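Local structure of beta-1,4-mannanase (Aplysia kurodai, 3VUP) at residues T305-Y316 with G334-G345. The protein probably hydrolyses the beta-1,4-mannosidic linkages of mannan, serving as a TIM-barrel glycoside hydrolase in the digestive fluid of the sea hare. Numbering follows the deposited sequence. Where two conformers were deposited one is given.
With SO4 (sulfate ion), chain E.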
# COMPACT_ATOMS: atom_id res chain seq x y z
N THR A 305 16.19 6.09 -13.59
CA THR A 305 16.72 7.27 -12.92
C THR A 305 15.85 8.49 -13.22
O THR A 305 15.51 9.27 -12.32
CB THR A 305 18.20 7.53 -13.28
OG1 THR A 305 18.99 6.43 -12.79
CG2 THR A 305 18.71 8.81 -12.64
N GLN A 306 15.45 8.65 -14.48
CA GLN A 306 14.54 9.73 -14.83
C GLN A 306 13.24 9.61 -14.06
O GLN A 306 12.65 10.63 -13.68
CB GLN A 306 14.28 9.76 -16.34
CG GLN A 306 15.46 10.33 -17.11
CD GLN A 306 15.32 10.14 -18.60
OE1 GLN A 306 14.76 9.15 -19.07
NE2 GLN A 306 15.82 11.10 -19.36
N MET A 307 12.78 8.38 -13.84
CA MET A 307 11.51 8.17 -13.14
C MET A 307 11.61 8.60 -11.68
O MET A 307 10.75 9.33 -11.19
CB MET A 307 11.04 6.72 -13.28
CG MET A 307 10.77 6.33 -14.72
SD MET A 307 10.17 4.66 -14.93
CE MET A 307 8.43 4.90 -14.59
N PHE A 308 12.64 8.16 -10.97
CA PHE A 308 12.81 8.57 -9.58
C PHE A 308 12.95 10.09 -9.45
O PHE A 308 12.35 10.71 -8.58
CB PHE A 308 14.00 7.87 -8.93
CG PHE A 308 13.66 6.53 -8.31
CD1 PHE A 308 13.17 6.45 -7.02
CD2 PHE A 308 13.83 5.36 -9.03
CE1 PHE A 308 12.85 5.22 -6.45
CE2 PHE A 308 13.52 4.14 -8.47
CZ PHE A 308 13.03 4.06 -7.19
N ASN A 309 13.73 10.69 -10.35
CA ASN A 309 13.88 12.15 -10.35
C ASN A 309 12.56 12.84 -10.65
O ASN A 309 12.23 13.85 -10.03
CB ASN A 309 14.98 12.59 -11.33
CG ASN A 309 16.36 12.46 -10.74
OD1 ASN A 309 16.87 13.38 -10.13
ND2 ASN A 309 16.97 11.29 -10.90
N TYR A 310 11.81 12.30 -11.61
CA TYR A 310 10.54 12.90 -11.97
C TYR A 310 9.63 12.98 -10.75
O TYR A 310 9.04 14.01 -10.45
CB TYR A 310 9.85 12.14 -13.11
CG TYR A 310 8.62 12.88 -13.58
CD1 TYR A 310 7.43 12.78 -12.89
CD2 TYR A 310 8.68 13.72 -14.68
CE1 TYR A 310 6.32 13.50 -13.28
CE2 TYR A 310 7.56 14.44 -15.09
CZ TYR A 310 6.39 14.33 -14.38
OH TYR A 310 5.30 15.05 -14.80
N VAL A 311 9.50 11.86 -10.04
CA VAL A 311 8.61 11.84 -8.88
C VAL A 311 9.06 12.87 -7.85
O VAL A 311 8.26 13.66 -7.35
CB VAL A 311 8.54 10.43 -8.25
CG1 VAL A 311 7.69 10.45 -7.02
CG2 VAL A 311 8.00 9.41 -9.25
N TYR A 312 10.36 12.89 -7.57
CA TYR A 312 10.91 13.80 -6.58
C TYR A 312 10.65 15.27 -6.96
O TYR A 312 10.36 16.09 -6.09
CB TYR A 312 12.42 13.55 -6.41
CG TYR A 312 12.97 14.27 -5.20
CD1 TYR A 312 13.04 13.64 -3.96
CD2 TYR A 312 13.39 15.59 -5.28
CE1 TYR A 312 13.51 14.30 -2.84
CE2 TYR A 312 13.86 16.25 -4.18
CZ TYR A 312 13.91 15.61 -2.96
OH TYR A 312 14.37 16.28 -1.85
N ASN A 313 10.77 15.57 -8.25
CA ASN A 313 10.71 16.93 -8.76
C ASN A 313 9.30 17.44 -9.06
O ASN A 313 9.15 18.60 -9.46
CB ASN A 313 11.54 17.06 -10.04
CG ASN A 313 13.03 16.98 -9.79
OD1 ASN A 313 13.51 17.33 -8.71
ND2 ASN A 313 13.77 16.52 -10.79
N HIS A 314 8.28 16.60 -8.89
CA HIS A 314 6.92 16.99 -9.23
C HIS A 314 5.94 16.94 -8.06
O HIS A 314 4.75 16.70 -8.25
CB HIS A 314 6.41 16.22 -10.45
CG HIS A 314 7.12 16.61 -11.70
ND1 HIS A 314 8.37 16.12 -12.02
CD2 HIS A 314 6.80 17.49 -12.67
CE1 HIS A 314 8.77 16.67 -13.15
NE2 HIS A 314 7.83 17.50 -13.57
N GLY A 315 6.44 17.20 -6.86
CA GLY A 315 5.58 17.47 -5.72
C GLY A 315 5.06 16.25 -4.99
O GLY A 315 4.33 16.39 -4.01
N TYR A 316 5.43 15.06 -5.47
CA TYR A 316 4.99 13.84 -4.82
C TYR A 316 5.78 13.63 -3.53
O TYR A 316 6.83 14.24 -3.31
CB TYR A 316 5.13 12.65 -5.76
CG TYR A 316 4.32 12.81 -7.04
CD1 TYR A 316 2.94 12.61 -7.05
CD2 TYR A 316 4.93 13.17 -8.24
CE1 TYR A 316 2.20 12.76 -8.20
CE2 TYR A 316 4.19 13.32 -9.41
CZ TYR A 316 2.83 13.12 -9.37
OH TYR A 316 2.07 13.26 -10.52
N GLY A 334 18.41 4.35 -9.61
CA GLY A 334 17.56 5.51 -9.43
C GLY A 334 17.47 5.94 -7.98
O GLY A 334 17.52 7.13 -7.68
N ILE A 335 17.34 4.97 -7.09
CA ILE A 335 17.34 5.22 -5.66
C ILE A 335 18.64 5.93 -5.24
O ILE A 335 18.61 6.93 -4.52
CB ILE A 335 17.15 3.89 -4.90
CG1 ILE A 335 15.75 3.35 -5.17
CG2 ILE A 335 17.41 4.06 -3.41
CD1 ILE A 335 15.58 1.89 -4.81
N THR A 336 19.78 5.44 -5.72
CA THR A 336 21.06 6.05 -5.40
C THR A 336 21.15 7.47 -5.95
O THR A 336 21.67 8.37 -5.28
CB THR A 336 22.22 5.19 -5.93
OG1 THR A 336 22.24 3.94 -5.23
CG2 THR A 336 23.55 5.90 -5.73
N ASN A 337 20.63 7.69 -7.15
CA ASN A 337 20.79 8.99 -7.78
C ASN A 337 20.12 10.12 -7.01
O ASN A 337 20.63 11.24 -6.97
CB ASN A 337 20.29 8.96 -9.22
CG ASN A 337 20.57 10.25 -9.94
OD1 ASN A 337 19.70 11.10 -10.08
ND2 ASN A 337 21.82 10.42 -10.36
N ILE A 338 18.98 9.83 -6.39
CA ILE A 338 18.22 10.87 -5.71
C ILE A 338 18.52 10.98 -4.22
O ILE A 338 17.97 11.85 -3.56
CB ILE A 338 16.68 10.76 -5.92
CG1 ILE A 338 16.11 9.52 -5.23
CG2 ILE A 338 16.32 10.80 -7.40
CD1 ILE A 338 14.59 9.57 -5.06
N LYS A 339 19.39 10.12 -3.69
CA LYS A 339 19.48 9.96 -2.24
C LYS A 339 19.92 11.21 -1.49
O LYS A 339 19.62 11.36 -0.31
CB LYS A 339 20.37 8.77 -1.86
CG LYS A 339 21.85 9.00 -1.98
CD LYS A 339 22.59 7.73 -1.62
CE LYS A 339 24.08 7.92 -1.67
NZ LYS A 339 24.83 6.66 -1.39
N ASP A 340 20.62 12.10 -2.18
CA ASP A 340 21.16 13.31 -1.57
C ASP A 340 20.33 14.56 -1.86
O ASP A 340 20.75 15.66 -1.51
CB ASP A 340 22.63 13.52 -1.99
CG ASP A 340 22.80 13.65 -3.50
OD1 ASP A 340 21.81 13.41 -4.25
OD2 ASP A 340 23.92 13.99 -3.94
N LYS A 341 19.17 14.40 -2.49
CA LYS A 341 18.31 15.54 -2.76
C LYS A 341 17.59 15.98 -1.50
O LYS A 341 17.20 15.15 -0.68
CB LYS A 341 17.29 15.22 -3.85
CG LYS A 341 17.92 14.84 -5.16
CD LYS A 341 16.94 14.71 -6.32
CE LYS A 341 16.40 16.05 -6.78
NZ LYS A 341 17.48 16.91 -7.34
N THR A 342 17.39 17.29 -1.34
CA THR A 342 16.81 17.79 -0.10
C THR A 342 15.65 18.76 -0.29
O THR A 342 14.92 19.02 0.67
CB THR A 342 17.89 18.43 0.80
OG1 THR A 342 18.58 19.44 0.06
CG2 THR A 342 18.89 17.38 1.29
N SER A 343 15.44 19.28 -1.50
CA SER A 343 14.44 20.33 -1.71
C SER A 343 12.98 19.90 -1.54
O SER A 343 12.11 20.73 -1.29
CB SER A 343 14.62 20.98 -3.08
OG SER A 343 14.29 20.08 -4.12
N ASN A 344 12.72 18.60 -1.70
CA ASN A 344 11.39 18.05 -1.48
C ASN A 344 11.48 16.94 -0.45
O ASN A 344 10.93 15.86 -0.63
CB ASN A 344 10.80 17.53 -2.80
CG ASN A 344 9.37 17.02 -2.65
OD1 ASN A 344 8.63 17.41 -1.74
ND2 ASN A 344 8.97 16.13 -3.56
N GLY A 345 12.18 17.23 0.64
CA GLY A 345 12.37 16.28 1.72
C GLY A 345 13.70 15.56 1.67
O GLY A 345 14.20 15.23 0.60
S SO4 E . 17.84 19.30 -4.71
O1 SO4 E . 16.51 19.10 -5.29
O2 SO4 E . 17.76 19.33 -3.25
O3 SO4 E . 18.73 18.23 -5.16
O4 SO4 E . 18.35 20.58 -5.20
O HOH W 1 5.82 16.96 -1.56
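Tyr-312 reaches from the last turn of its helix into the loop 341-345 and fills it with its ring. Its hydroxyl gives a hydrogen bond to Gly-345 O (OH to O 2.7 Å) and takes one from the backbone N of Asn-344, so a buried phenol is held by main chain on both counts. CB of Lys-341 lies over one ring face and CB of Asn-344 over the other, each 3.9 Å from the ring centroid, a pair of CH-pi contacts that clamp the flat group.

Asn-344 also returns the grip. With CG anti to its backbone N, its amide runs back along the tyrosine, and ND2 donates to both Tyr-312 O and Tyr-316 O, joining the loop to one carbonyl of the helix and one of the turn that follows it. Its OD1 is held by Arg-15, and a water lies within hydrogen-bonding distance of both OD1 and Gly-315 O. About one turn earlier in the helix, the amide of Asn-309 uses one N-H for Thr-305 O of its own helix and the other for Asn-337 OD1 (ND2 to OD1 2.9 Å, nearly straight at 168°); the two amide planes stand 60° apart.

Apolar packing fills the inner side. Gly-334, with no side chain, leaves room for the Phe-308 ring to lie against its backbone (CD2 to CA 3.8 Å). That ring carries Ile-335 N over its centre and touches Ile-335 CG1 with CZ (3.5 Å), while Ile-338 CD1 meets Phe-308 CD1.

A sulfate, probably from crystallisation, is bound by Thr-342 N and by N and OG of Ser-343; in one conformer Lys-341 NZ also reaches it.

The axes of 305-313 and 334-338, 8.4 Å apart, cross at -46°. These are the last two helices of the (beta/alpha)8 (TIM) barrel: Phe-308 rests on strand 318-322, which connects them, and Ile-335 and Ile-338 on strand 18-22, where the barrel closes.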